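Local coordinates for V-type ATP synthase alpha chain (Nanoarchaeum equitans Kin4-M, PDB 5BN3), which belongs to the ATP synthase alpha/beta family and holds adenosine-5'-diphosphate in a P-loop nucleotide-binding domain, at residues R482-E486 against G487-Q491; P415-Y419 against L420-T424; I144-P147 against P148-G152; P275-R279 against T280-A284; R330-S333 against S334-E338. One frame throughout, in Å; residues are numbered along the deposited sequence.

Contact 1 of 5, residues R482-E486 against G487-Q491. With ADP (adenosine-5'-diphosphate), chain C.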
# COMPACT_ATOMS: atom_id res chain seq x y z
N ARG A 482 7.74 -27.05 -26.38
CA ARG A 482 7.74 -26.12 -27.50
C ARG A 482 6.74 -26.55 -28.58
O ARG A 482 6.05 -25.71 -29.17
CB ARG A 482 9.14 -26.00 -28.10
CG ARG A 482 9.20 -25.15 -29.37
CD ARG A 482 10.62 -25.04 -29.93
NE ARG A 482 10.65 -24.25 -31.17
CZ ARG A 482 10.69 -24.77 -32.39
NH1 ARG A 482 10.70 -26.09 -32.55
NH2 ARG A 482 10.72 -23.97 -33.45
N ILE A 483 6.67 -27.86 -28.83
CA ILE A 483 5.75 -28.41 -29.82
C ILE A 483 4.29 -28.20 -29.41
O ILE A 483 3.45 -27.82 -30.23
CB ILE A 483 6.00 -29.91 -30.04
CG1 ILE A 483 7.41 -30.14 -30.59
CG2 ILE A 483 4.98 -30.50 -31.00
CD1 ILE A 483 7.75 -31.60 -30.81
N ILE A 484 4.00 -28.45 -28.14
CA ILE A 484 2.65 -28.26 -27.62
C ILE A 484 2.25 -26.78 -27.64
O ILE A 484 1.13 -26.44 -28.04
CB ILE A 484 2.54 -28.82 -26.18
CG1 ILE A 484 2.70 -30.35 -26.20
CG2 ILE A 484 1.20 -28.44 -25.55
CD1 ILE A 484 3.01 -30.96 -24.85
N ARG A 485 3.17 -25.91 -27.24
CA ARG A 485 2.91 -24.47 -27.23
C ARG A 485 2.74 -23.89 -28.63
O ARG A 485 1.76 -23.20 -28.91
CB ARG A 485 4.01 -23.73 -26.47
CG ARG A 485 3.93 -23.87 -24.95
CD ARG A 485 5.00 -23.05 -24.24
NE ARG A 485 6.34 -23.62 -24.36
CZ ARG A 485 7.26 -23.19 -25.22
NH1 ARG A 485 6.99 -22.17 -26.03
NH2 ARG A 485 8.45 -23.77 -25.27
N GLU A 486 3.69 -24.18 -29.52
CA GLU A 486 3.69 -23.59 -30.86
C GLU A 486 2.80 -24.31 -31.86
O GLU A 486 2.38 -23.73 -32.86
CB GLU A 486 5.12 -23.49 -31.41
CG GLU A 486 6.03 -22.52 -30.67
CD GLU A 486 7.41 -22.42 -31.28
OE1 GLU A 486 7.68 -23.11 -32.29
OE2 GLU A 486 8.24 -21.64 -30.75
N GLY A 487 2.50 -25.58 -31.60
CA GLY A 487 1.73 -26.38 -32.54
C GLY A 487 0.30 -26.70 -32.12
O GLY A 487 -0.52 -27.08 -32.95
N PHE A 488 0.00 -26.54 -30.83
CA PHE A 488 -1.32 -26.89 -30.31
C PHE A 488 -2.01 -25.74 -29.58
O PHE A 488 -3.14 -25.37 -29.92
CB PHE A 488 -1.22 -28.11 -29.40
CG PHE A 488 -2.54 -28.62 -28.91
CD1 PHE A 488 -3.37 -29.33 -29.76
CD2 PHE A 488 -2.95 -28.39 -27.61
CE1 PHE A 488 -4.59 -29.80 -29.33
CE2 PHE A 488 -4.18 -28.86 -27.17
CZ PHE A 488 -5.00 -29.57 -28.02
N LEU A 489 -1.35 -25.19 -28.58
CA LEU A 489 -1.94 -24.13 -27.76
C LEU A 489 -2.13 -22.84 -28.55
O LEU A 489 -3.20 -22.23 -28.50
CB LEU A 489 -1.09 -23.87 -26.51
CG LEU A 489 -0.96 -25.05 -25.55
CD1 LEU A 489 -0.11 -24.69 -24.35
CD2 LEU A 489 -2.33 -25.50 -25.11
N GLN A 490 -1.10 -22.43 -29.28
CA GLN A 490 -1.20 -21.24 -30.12
C GLN A 490 -2.19 -21.45 -31.26
O GLN A 490 -2.24 -22.53 -31.86
CB GLN A 490 0.18 -20.85 -30.68
CG GLN A 490 1.10 -20.19 -29.66
CD GLN A 490 2.45 -19.81 -30.25
OE1 GLN A 490 2.58 -19.64 -31.47
NE2 GLN A 490 3.45 -19.67 -29.40
N GLN A 491 -2.97 -20.42 -31.54
CA GLN A 491 -3.98 -20.49 -32.60
C GLN A 491 -4.21 -19.10 -33.18
O GLN A 491 -4.66 -18.18 -32.49
CB GLN A 491 -5.28 -21.08 -32.05
CG GLN A 491 -6.33 -21.36 -33.12
CD GLN A 491 -7.46 -22.25 -32.62
OE1 GLN A 491 -7.34 -22.89 -31.57
NE2 GLN A 491 -8.55 -22.29 -33.37
PB ADP C . -7.52 -6.92 -25.08
O1B ADP C . -7.17 -7.92 -24.01
O2B ADP C . -8.95 -6.96 -25.53
O3B ADP C . -6.98 -5.54 -24.82
PA ADP C . -7.21 -7.70 -27.84
O1A ADP C . -8.24 -8.79 -27.84
O2A ADP C . -7.54 -6.37 -28.45
O3A ADP C . -6.66 -7.48 -26.34
O5' ADP C . -5.89 -8.28 -28.56
C5' ADP C . -4.68 -7.53 -28.52
C4' ADP C . -3.82 -7.86 -29.74
O4' ADP C . -3.47 -9.25 -29.73
C3' ADP C . -4.61 -7.58 -31.01
O3' ADP C . -3.84 -6.72 -31.86
C2' ADP C . -4.80 -8.94 -31.66
O2' ADP C . -4.57 -8.88 -33.07
C1' ADP C . -3.78 -9.85 -30.99
N9 ADP C . -4.38 -11.19 -30.79
C8 ADP C . -5.08 -11.60 -29.71
N7 ADP C . -5.48 -12.89 -29.85
C5 ADP C . -5.03 -13.33 -31.04
C6 ADP C . -5.10 -14.60 -31.80
N6 ADP C . -5.74 -15.68 -31.30
N1 ADP C . -4.48 -14.63 -33.00
C2 ADP C . -3.84 -13.56 -33.51
N3 ADP C . -3.74 -12.38 -32.87
C4 ADP C . -4.30 -12.21 -31.65
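A pi-type turn ends helix 472-489 of the C-terminal domain, and the meeting of Ile484 with Phe488 and Leu489 marks the change of pitch. Gly487 N still keeps alpha-helical spacing, bonding to Ile483 O at 2.8 Å. One residue on, Ile484 O takes two donors: Phe488 N weakly at 3.0 Å, and Leu489 N at 2.8 Å with a nearly straight N-H...O angle of 167°. The wider spacing then persists, Gln490 N reaching Arg485 O at 3.0 Å.

Among the side chains, Ile484 and Leu489 repeat this five-residue step. Ile484 CG2 lies beside Leu489 CG at 4.0 Å, the two pointing the same way, and both residues pack on helix 441-458. Glu486 and Gln490, four residues apart, also run side by side, Glu486 CG 4.0 Å from Gln490 NE2, with carboxylate and amide planes 44° apart. Glu486 OE1 sits above one face of the Arg482 guanidinium, 3.4 Å from Arg482 NH2, so charge alone attracts them; Arg482 has its stronger partner in Glu539, and Arg485 pairs with Glu455.

Past the helix, Gln491 O accepts a bond from N6 of ADP at 3.0 Å, while its side-chain amide bonds to Arg205 and Gly203. The adenine amine thus meets a backbone carbonyl, whose position probably owes something both to the way the helix ends and to these bonds.

Contact 2 of 5, residues P415-Y419 against L420-T424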
# COMPACT_ATOMS: atom_id res chain seq x y z
N PRO A 415 -3.78 -17.87 -28.32
CA PRO A 415 -4.29 -17.19 -27.11
C PRO A 415 -3.29 -17.22 -25.96
O PRO A 415 -2.67 -18.26 -25.72
CB PRO A 415 -5.52 -18.02 -26.74
CG PRO A 415 -5.94 -18.68 -28.01
CD PRO A 415 -4.65 -18.98 -28.72
N ALA A 416 -3.13 -16.10 -25.28
CA ALA A 416 -2.17 -16.00 -24.19
C ALA A 416 -2.68 -16.62 -22.89
O ALA A 416 -2.54 -16.02 -21.82
CB ALA A 416 -1.78 -14.55 -23.96
N ILE A 417 -3.25 -17.81 -22.98
CA ILE A 417 -3.77 -18.51 -21.81
C ILE A 417 -2.65 -19.05 -20.92
O ILE A 417 -1.80 -19.82 -21.38
CB ILE A 417 -4.68 -19.69 -22.23
CG1 ILE A 417 -5.94 -19.18 -22.93
CG2 ILE A 417 -5.06 -20.53 -21.02
CD1 ILE A 417 -6.94 -18.52 -21.99
N ASN A 418 -2.63 -18.62 -19.66
CA ASN A 418 -1.71 -19.17 -18.67
C ASN A 418 -2.16 -20.58 -18.28
O ASN A 418 -3.10 -20.74 -17.50
CB ASN A 418 -1.65 -18.25 -17.44
CG ASN A 418 -0.59 -18.67 -16.43
OD1 ASN A 418 -0.40 -19.85 -16.15
ND2 ASN A 418 0.10 -17.68 -15.87
N TYR A 419 -1.48 -21.59 -18.81
CA TYR A 419 -1.89 -22.98 -18.63
C TYR A 419 -1.53 -23.57 -17.26
O TYR A 419 -1.81 -24.73 -16.99
CB TYR A 419 -1.30 -23.86 -19.74
CG TYR A 419 0.15 -23.56 -20.06
CD1 TYR A 419 1.17 -24.03 -19.24
CD2 TYR A 419 0.50 -22.83 -21.18
CE1 TYR A 419 2.49 -23.77 -19.53
CE2 TYR A 419 1.81 -22.56 -21.48
CZ TYR A 419 2.80 -23.03 -20.65
OH TYR A 419 4.12 -22.77 -20.93
N LEU A 420 -0.92 -22.76 -16.40
CA LEU A 420 -0.59 -23.19 -15.05
C LEU A 420 -1.57 -22.60 -14.04
O LEU A 420 -1.87 -23.21 -13.01
CB LEU A 420 0.84 -22.78 -14.68
CG LEU A 420 1.96 -23.42 -15.52
CD1 LEU A 420 3.32 -23.05 -14.96
CD2 LEU A 420 1.79 -24.92 -15.56
N ILE A 421 -2.07 -21.41 -14.35
CA ILE A 421 -2.96 -20.67 -13.46
C ILE A 421 -4.44 -20.88 -13.81
O ILE A 421 -5.30 -20.95 -12.93
CB ILE A 421 -2.60 -19.16 -13.49
CG1 ILE A 421 -1.25 -18.93 -12.81
CG2 ILE A 421 -3.68 -18.33 -12.84
CD1 ILE A 421 -1.20 -19.40 -11.37
N SER A 422 -4.72 -21.01 -15.10
CA SER A 422 -6.09 -21.27 -15.56
C SER A 422 -6.61 -22.60 -15.03
O SER A 422 -5.83 -23.50 -14.70
CB SER A 422 -6.17 -21.24 -17.09
OG SER A 422 -5.80 -19.97 -17.59
N TYR A 423 -7.94 -22.72 -14.94
CA TYR A 423 -8.58 -23.94 -14.47
C TYR A 423 -10.00 -24.07 -14.99
O TYR A 423 -10.62 -23.08 -15.39
CB TYR A 423 -8.59 -24.00 -12.93
CG TYR A 423 -9.38 -22.90 -12.25
CD1 TYR A 423 -10.76 -22.95 -12.18
CD2 TYR A 423 -8.73 -21.82 -11.66
CE1 TYR A 423 -11.48 -21.95 -11.56
CE2 TYR A 423 -9.44 -20.83 -11.03
CZ TYR A 423 -10.82 -20.90 -10.99
OH TYR A 423 -11.54 -19.91 -10.36
N THR A 424 -10.52 -25.29 -14.97
CA THR A 424 -11.95 -25.53 -15.12
C THR A 424 -12.42 -26.43 -13.99
O THR A 424 -11.71 -27.36 -13.60
CB THR A 424 -12.31 -26.13 -16.50
OG1 THR A 424 -13.72 -26.37 -16.57
CG2 THR A 424 -11.57 -27.45 -16.73
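Asn418 meets Leu420, Ile421 and Ser422 in a compact Asx turn, which bends the chain ahead of strand 423-424 in the nucleotide-binding domain. The tight part is the grip on two oxygens of one residue. Asn418 OD1 accepts from Leu420 N at 3.0 Å, lying in the carbonyl plane, and from Ile421 N at 2.9 Å, well above that plane. Carrying CG anti to the backbone N (chi1 -173°) swings the amide over the following residues, where both N-H groups can find it. The backbone oxygen is shared as well: Ser422 N bonds to Asn418 O at 2.9 Å, and Ser422 OG donates to the same oxygen at 2.8 Å. Ser422 OG has a further bond with Ala403 N, and Asn418 ND2 one with Asp405, so the turn is stitched to the loop beyond strand 400-401.

The side chains of Leu420 and Ile421, in partly exposed residues, make up the looser side, where the contacts are apolar; Ile421 also packs on Gln307 of a neighbouring NEQ263 subunit. Tyr419 reaches over to helices 441-458 and 472-489, its ring side by side with the Leu420 side chain and pointing the same way. Their nearest carbons, Tyr419 CD1 and Leu420 CD2, stand 3.8 Å apart.

Contact 3 of 5, residues I144-P147 against P148-G152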
# COMPACT_ATOMS: atom_id res chain seq x y z
N ILE A 144 -42.18 -18.78 -31.06
CA ILE A 144 -43.00 -17.80 -30.38
C ILE A 144 -43.54 -18.41 -29.09
O ILE A 144 -44.49 -19.20 -29.12
CB ILE A 144 -44.16 -17.30 -31.27
CG1 ILE A 144 -43.63 -16.90 -32.64
CG2 ILE A 144 -44.89 -16.14 -30.60
CD1 ILE A 144 -42.55 -15.82 -32.60
N ILE A 145 -42.92 -18.06 -27.97
CA ILE A 145 -43.35 -18.55 -26.67
C ILE A 145 -44.21 -17.50 -25.98
O ILE A 145 -43.83 -16.33 -25.89
CB ILE A 145 -42.16 -18.95 -25.78
CG1 ILE A 145 -41.12 -17.83 -25.74
CG2 ILE A 145 -41.51 -20.23 -26.30
CD1 ILE A 145 -39.98 -18.10 -24.77
N VAL A 146 -45.38 -17.92 -25.51
CA VAL A 146 -46.29 -17.02 -24.82
C VAL A 146 -45.67 -16.62 -23.49
O VAL A 146 -44.89 -17.39 -22.91
CB VAL A 146 -47.67 -17.67 -24.60
CG1 VAL A 146 -48.30 -18.04 -25.94
CG2 VAL A 146 -47.56 -18.91 -23.73
N PRO A 147 -45.98 -15.41 -23.00
CA PRO A 147 -45.41 -14.93 -21.74
C PRO A 147 -45.69 -15.90 -20.59
O PRO A 147 -46.71 -16.58 -20.62
CB PRO A 147 -46.16 -13.62 -21.49
CG PRO A 147 -46.55 -13.15 -22.85
CD PRO A 147 -46.85 -14.39 -23.64
N PRO A 148 -44.78 -15.97 -19.61
CA PRO A 148 -44.93 -16.88 -18.47
C PRO A 148 -46.26 -16.71 -17.72
O PRO A 148 -46.72 -17.67 -17.09
CB PRO A 148 -43.76 -16.49 -17.55
CG PRO A 148 -42.72 -16.00 -18.49
CD PRO A 148 -43.47 -15.29 -19.60
N ASN A 149 -46.86 -15.53 -17.78
CA ASN A 149 -48.09 -15.26 -17.04
C ASN A 149 -49.40 -15.52 -17.79
O ASN A 149 -50.48 -15.42 -17.19
CB ASN A 149 -48.08 -13.85 -16.43
CG ASN A 149 -48.16 -12.75 -17.48
OD1 ASN A 149 -48.32 -13.00 -18.67
ND2 ASN A 149 -48.05 -11.50 -17.02
N VAL A 150 -49.33 -15.85 -19.08
CA VAL A 150 -50.56 -16.14 -19.82
C VAL A 150 -50.91 -17.63 -19.79
O VAL A 150 -50.03 -18.50 -19.84
CB VAL A 150 -50.55 -15.58 -21.27
CG1 VAL A 150 -49.72 -14.31 -21.35
CG2 VAL A 150 -50.04 -16.61 -22.25
N GLU A 151 -52.21 -17.91 -19.70
CA GLU A 151 -52.71 -19.26 -19.55
C GLU A 151 -54.18 -19.27 -19.94
O GLU A 151 -54.87 -18.26 -19.78
CB GLU A 151 -52.55 -19.72 -18.10
CG GLU A 151 -52.95 -21.17 -17.83
CD GLU A 151 -52.94 -21.51 -16.35
OE1 GLU A 151 -52.90 -20.57 -15.52
OE2 GLU A 151 -52.97 -22.71 -16.01
N GLY A 152 -54.66 -20.39 -20.47
CA GLY A 152 -56.06 -20.51 -20.82
C GLY A 152 -56.30 -21.16 -22.16
O GLY A 152 -55.40 -21.79 -22.73
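Val150 puts one methyl against each of two preceding residues, making the apolar centre of this short bend. Its CG2 meets Val146 CB at 3.5 Å, and its CG1 lies 3.6 Å from Pro147 CB, with CG and CD of that proline ring close by. The valine is turned away from a fully staggered position (chi1 -31°), a strained rotation consistent with the two branches being shared between Val146 and the proline. Both pairs of side chains meet at a slant rather than running alongside one another.

Outward from this core comes the turn itself, of type I, running from Pro147 to Val150. It is closed by Val150 N bonding to Pro147 O at 3.1 Å, with an N-H...O angle of 163°. Pro148, whose ring restricts phi, occupies the second position of the turn. At the exposed polar edge Asn149 folds back, bringing OD1 to 3.6 Å from Pro147 CB.

The bend links strand 140-145 to strand 152-157 in the barrel-sandwich domain, passing from one antiparallel sheet to another. Val146 packs on Ile132 of strand 131-137, whereas Pro147 and Pro148 lie against His180 and Trp182 of strand 180-183.

Contact 4 of 5, residues P275-R279 against T280-A284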
# COMPACT_ATOMS: atom_id res chain seq x y z
N PRO A 275 -24.57 -17.73 -42.86
CA PRO A 275 -23.64 -16.72 -42.36
C PRO A 275 -23.80 -16.47 -40.86
O PRO A 275 -24.92 -16.52 -40.35
CB PRO A 275 -24.00 -15.47 -43.17
CG PRO A 275 -25.39 -15.70 -43.65
CD PRO A 275 -25.54 -17.18 -43.82
N LEU A 276 -22.69 -16.21 -40.17
CA LEU A 276 -22.67 -16.09 -38.72
C LEU A 276 -23.61 -15.03 -38.18
O LEU A 276 -24.17 -15.18 -37.09
CB LEU A 276 -21.25 -15.81 -38.23
CG LEU A 276 -20.19 -16.88 -38.48
CD1 LEU A 276 -18.87 -16.50 -37.82
CD2 LEU A 276 -20.66 -18.21 -37.97
N MET A 277 -23.79 -13.95 -38.94
CA MET A 277 -24.60 -12.82 -38.48
C MET A 277 -26.04 -13.21 -38.14
O MET A 277 -26.64 -12.64 -37.23
CB MET A 277 -24.57 -11.71 -39.52
CG MET A 277 -24.82 -10.32 -38.95
SD MET A 277 -23.51 -9.83 -37.80
CE MET A 277 -24.49 -9.15 -36.47
N TYR A 278 -26.59 -14.18 -38.85
CA TYR A 278 -28.00 -14.55 -38.68
C TYR A 278 -28.31 -15.22 -37.33
O TYR A 278 -29.48 -15.32 -36.96
CB TYR A 278 -28.48 -15.43 -39.84
CG TYR A 278 -28.61 -14.71 -41.16
CD1 TYR A 278 -28.78 -13.33 -41.21
CD2 TYR A 278 -28.58 -15.41 -42.35
CE1 TYR A 278 -28.91 -12.68 -42.42
CE2 TYR A 278 -28.71 -14.76 -43.57
CZ TYR A 278 -28.88 -13.40 -43.59
OH TYR A 278 -29.01 -12.74 -44.79
N ARG A 279 -27.28 -15.67 -36.62
CA ARG A 279 -27.46 -16.25 -35.29
C ARG A 279 -26.95 -15.31 -34.20
O ARG A 279 -26.94 -15.66 -33.02
CB ARG A 279 -26.73 -17.60 -35.18
CG ARG A 279 -25.21 -17.47 -35.03
CD ARG A 279 -24.57 -18.76 -34.56
NE ARG A 279 -23.13 -18.62 -34.33
CZ ARG A 279 -22.35 -19.57 -33.84
NH1 ARG A 279 -22.86 -20.75 -33.51
NH2 ARG A 279 -21.05 -19.35 -33.67
N THR A 280 -26.54 -14.12 -34.60
CA THR A 280 -25.86 -13.20 -33.69
C THR A 280 -26.68 -11.96 -33.34
O THR A 280 -27.33 -11.37 -34.20
CB THR A 280 -24.51 -12.76 -34.30
OG1 THR A 280 -23.74 -13.93 -34.64
CG2 THR A 280 -23.72 -11.92 -33.31
N ILE A 281 -26.66 -11.59 -32.07
CA ILE A 281 -27.25 -10.33 -31.61
C ILE A 281 -26.16 -9.49 -30.96
O ILE A 281 -25.43 -9.97 -30.09
CB ILE A 281 -28.37 -10.57 -30.58
CG1 ILE A 281 -29.44 -11.49 -31.17
CG2 ILE A 281 -28.98 -9.25 -30.14
CD1 ILE A 281 -30.52 -11.88 -30.19
N LEU A 282 -26.04 -8.23 -31.38
CA LEU A 282 -25.02 -7.33 -30.86
C LEU A 282 -25.63 -6.27 -29.96
O LEU A 282 -26.57 -5.58 -30.35
CB LEU A 282 -24.25 -6.66 -32.01
CG LEU A 282 -23.45 -7.54 -32.96
CD1 LEU A 282 -22.57 -6.68 -33.87
CD2 LEU A 282 -22.60 -8.52 -32.19
N ILE A 283 -25.08 -6.14 -28.76
CA ILE A 283 -25.48 -5.08 -27.84
C ILE A 283 -24.27 -4.19 -27.54
O ILE A 283 -23.30 -4.63 -26.92
CB ILE A 283 -26.06 -5.65 -26.54
CG1 ILE A 283 -27.31 -6.46 -26.87
CG2 ILE A 283 -26.40 -4.54 -25.57
CD1 ILE A 283 -27.75 -7.37 -25.77
N ALA A 284 -24.34 -2.94 -27.98
CA ALA A 284 -23.20 -2.04 -27.90
C ALA A 284 -23.46 -0.81 -27.04
O ALA A 284 -24.29 0.03 -27.38
CB ALA A 284 -22.78 -1.60 -29.29
O HOH W 1 -21.93 -16.14 -34.53
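Thr280 bonds back to both Leu276 and Met277, tying the first residue of strand 280-285 to the 3-10 turn before it. Its hydroxyl OG1 donates to Leu276 O at 2.8 Å, and its backbone N bonds to Met277 O at 3.0 Å. Leu276 O is gripped twice: Arg279 N, 3.2 Å from Leu276 O, comes to the face of the carbonyl plane opposite to that used by the threonine hydroxyl. Met277 folds its bent chain forward over the strand until CE touches Leu282 CG at 4.0 Å, the two side chains crossing at about a right angle.

A water forms the next layer. It accepts from Arg279 NE at 2.8 Å, in the guanidinium plane, and donates to Thr280 OG1 at 2.9 Å, so that the hydroxyl both gives and receives. The arginine is held in turn by the carbonyls of Ala237, Ala240 and Ser242, at and just beyond the end of helix 229-239, which probably keeps the guanidinium turned so that NE faces the water.

Strand 280-285 runs parallel to strand 244-250, with helix 254-263 between them along the chain. This is a beta-alpha-beta crossover of the P-loop fold, and the 3-10 turn delivers the chain into its second strand.

Contact 5 of 5, residues R330-S333 against S334-E338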
# COMPACT_ATOMS: atom_id res chain seq x y z
N ARG A 330 -19.61 1.72 -9.30
CA ARG A 330 -18.76 2.53 -8.42
C ARG A 330 -19.09 4.01 -8.57
O ARG A 330 -19.14 4.74 -7.58
CB ARG A 330 -17.29 2.27 -8.75
CG ARG A 330 -16.30 3.08 -7.94
CD ARG A 330 -15.03 3.33 -8.75
NE ARG A 330 -13.92 2.45 -8.41
CZ ARG A 330 -12.94 2.13 -9.25
NH1 ARG A 330 -12.94 2.61 -10.49
NH2 ARG A 330 -11.97 1.32 -8.86
N GLU A 331 -19.30 4.45 -9.80
CA GLU A 331 -19.63 5.85 -10.06
C GLU A 331 -20.99 6.25 -9.48
O GLU A 331 -21.11 7.30 -8.85
CB GLU A 331 -19.57 6.15 -11.57
CG GLU A 331 -20.27 7.45 -11.99
CD GLU A 331 -19.48 8.71 -11.64
OE1 GLU A 331 -18.67 8.70 -10.69
OE2 GLU A 331 -19.68 9.73 -12.34
N ILE A 332 -22.00 5.41 -9.68
CA ILE A 332 -23.33 5.66 -9.12
C ILE A 332 -23.25 5.70 -7.60
O ILE A 332 -23.80 6.60 -6.96
CB ILE A 332 -24.33 4.55 -9.53
CG1 ILE A 332 -24.46 4.45 -11.05
CG2 ILE A 332 -25.69 4.81 -8.88
CD1 ILE A 332 -24.94 5.71 -11.73
N SER A 333 -22.57 4.71 -7.03
CA SER A 333 -22.38 4.62 -5.59
C SER A 333 -21.70 5.87 -5.03
O SER A 333 -22.06 6.37 -3.97
CB SER A 333 -21.56 3.37 -5.25
OG SER A 333 -21.56 3.12 -3.86
N SER A 334 -20.72 6.37 -5.77
CA SER A 334 -19.98 7.57 -5.38
C SER A 334 -20.86 8.82 -5.34
O SER A 334 -20.78 9.62 -4.40
CB SER A 334 -18.80 7.79 -6.32
OG SER A 334 -18.17 9.04 -6.07
N ARG A 335 -21.70 8.99 -6.36
CA ARG A 335 -22.60 10.13 -6.44
C ARG A 335 -23.66 10.06 -5.34
O ARG A 335 -24.09 11.09 -4.81
CB ARG A 335 -23.29 10.19 -7.80
CG ARG A 335 -22.35 10.13 -9.01
CD ARG A 335 -21.53 11.40 -9.17
NE ARG A 335 -20.73 11.35 -10.39
CZ ARG A 335 -20.15 12.41 -10.96
NH1 ARG A 335 -20.29 13.61 -10.42
NH2 ARG A 335 -19.44 12.26 -12.07
N LEU A 336 -24.08 8.85 -5.00
CA LEU A 336 -25.06 8.63 -3.95
C LEU A 336 -24.47 8.90 -2.57
O LEU A 336 -25.20 8.96 -1.58
CB LEU A 336 -25.61 7.21 -4.00
CG LEU A 336 -26.63 6.90 -5.10
CD1 LEU A 336 -26.88 5.41 -5.20
CD2 LEU A 336 -27.92 7.64 -4.82
N GLY A 337 -23.16 9.06 -2.51
CA GLY A 337 -22.48 9.29 -1.25
C GLY A 337 -22.48 8.04 -0.39
O GLY A 337 -22.55 8.12 0.84
N GLU A 338 -22.42 6.88 -1.03
CA GLU A 338 -22.29 5.62 -0.32
C GLU A 338 -20.83 5.44 0.08
O GLU A 338 -19.93 5.88 -0.63
CB GLU A 338 -22.75 4.45 -1.19
CG GLU A 338 -24.25 4.35 -1.37
CD GLU A 338 -24.66 3.22 -2.30
OE1 GLU A 338 -23.80 2.75 -3.08
OE2 GLU A 338 -25.83 2.80 -2.26
O HOH W 2 -17.45 10.47 -8.67
O HOH W 3 -19.01 4.97 -3.05
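Glu331 OE2 is gripped by two nitrogens of Arg335, one helical turn farther on. Arg335 NH2 donates to it at 2.6 Å, on the syn side of the carboxylate, and Arg335 NE adds a weak bond at 2.7 Å. The oxygen lies in the guanidinium plane, at its edge, but the carboxylate is turned 73° from that plane, so a single oxygen takes both bonds. The glutamate bends at chi2 (75°) to bring its end forward. Its other oxygen, Glu331 OE1, receives a bond from a water at 2.9 Å, and the same water is hydrogen-bonded to Ser334 OG.

Around this pair helix 322-335 comes to its end. Ile332 CG2 and Leu336 CD1, 3.9 Å apart, lie side by side pointing the same way, packed on the N-terminal beta-barrel domain. Gly337, with positive phi (70°), leaves the helix in a Schellman motif: Glu338 N returns to Ser333 O at 3.0 Å, and Gly337 N bonds to Ser334 O at 3.1 Å. A second water spans the ending, donating to Ser333 OG and, at 2.7 Å, to Glu338 O.

Arg335 NH1 continues to Asn8, and Glu338 bonds to Tyr348 and forms a salt bridge with Lys5 of a neighbouring NEQ263 subunit. Opposite charges are thus matched within the helix and across a subunit boundary; the carboxylate of Glu331, held by arginine and water, probably remains ionised.

In the fold
The five contacts follow one another along the chain without nesting or crossing, each closing a turn of its own. Contact 3 comes first, joining two sheets of the barrel-sandwich domain. Contact 4 leads a 3-10 turn into strand 280-285 of the nucleotide-binding domain, about 26 Å from contact 3 between centres. Contact 5 ends a helix of that domain beside the N-terminal barrel and neighbouring subunits. Contact 2 turns the chain into strand 423-424, and contact 1 ends a helix of the C-terminal domain. Only these last two touch: Tyr419 OH lies 3.4 Å from Arg485 CD, bringing the nucleotide-binding and C-terminal domains together near the bound ADP.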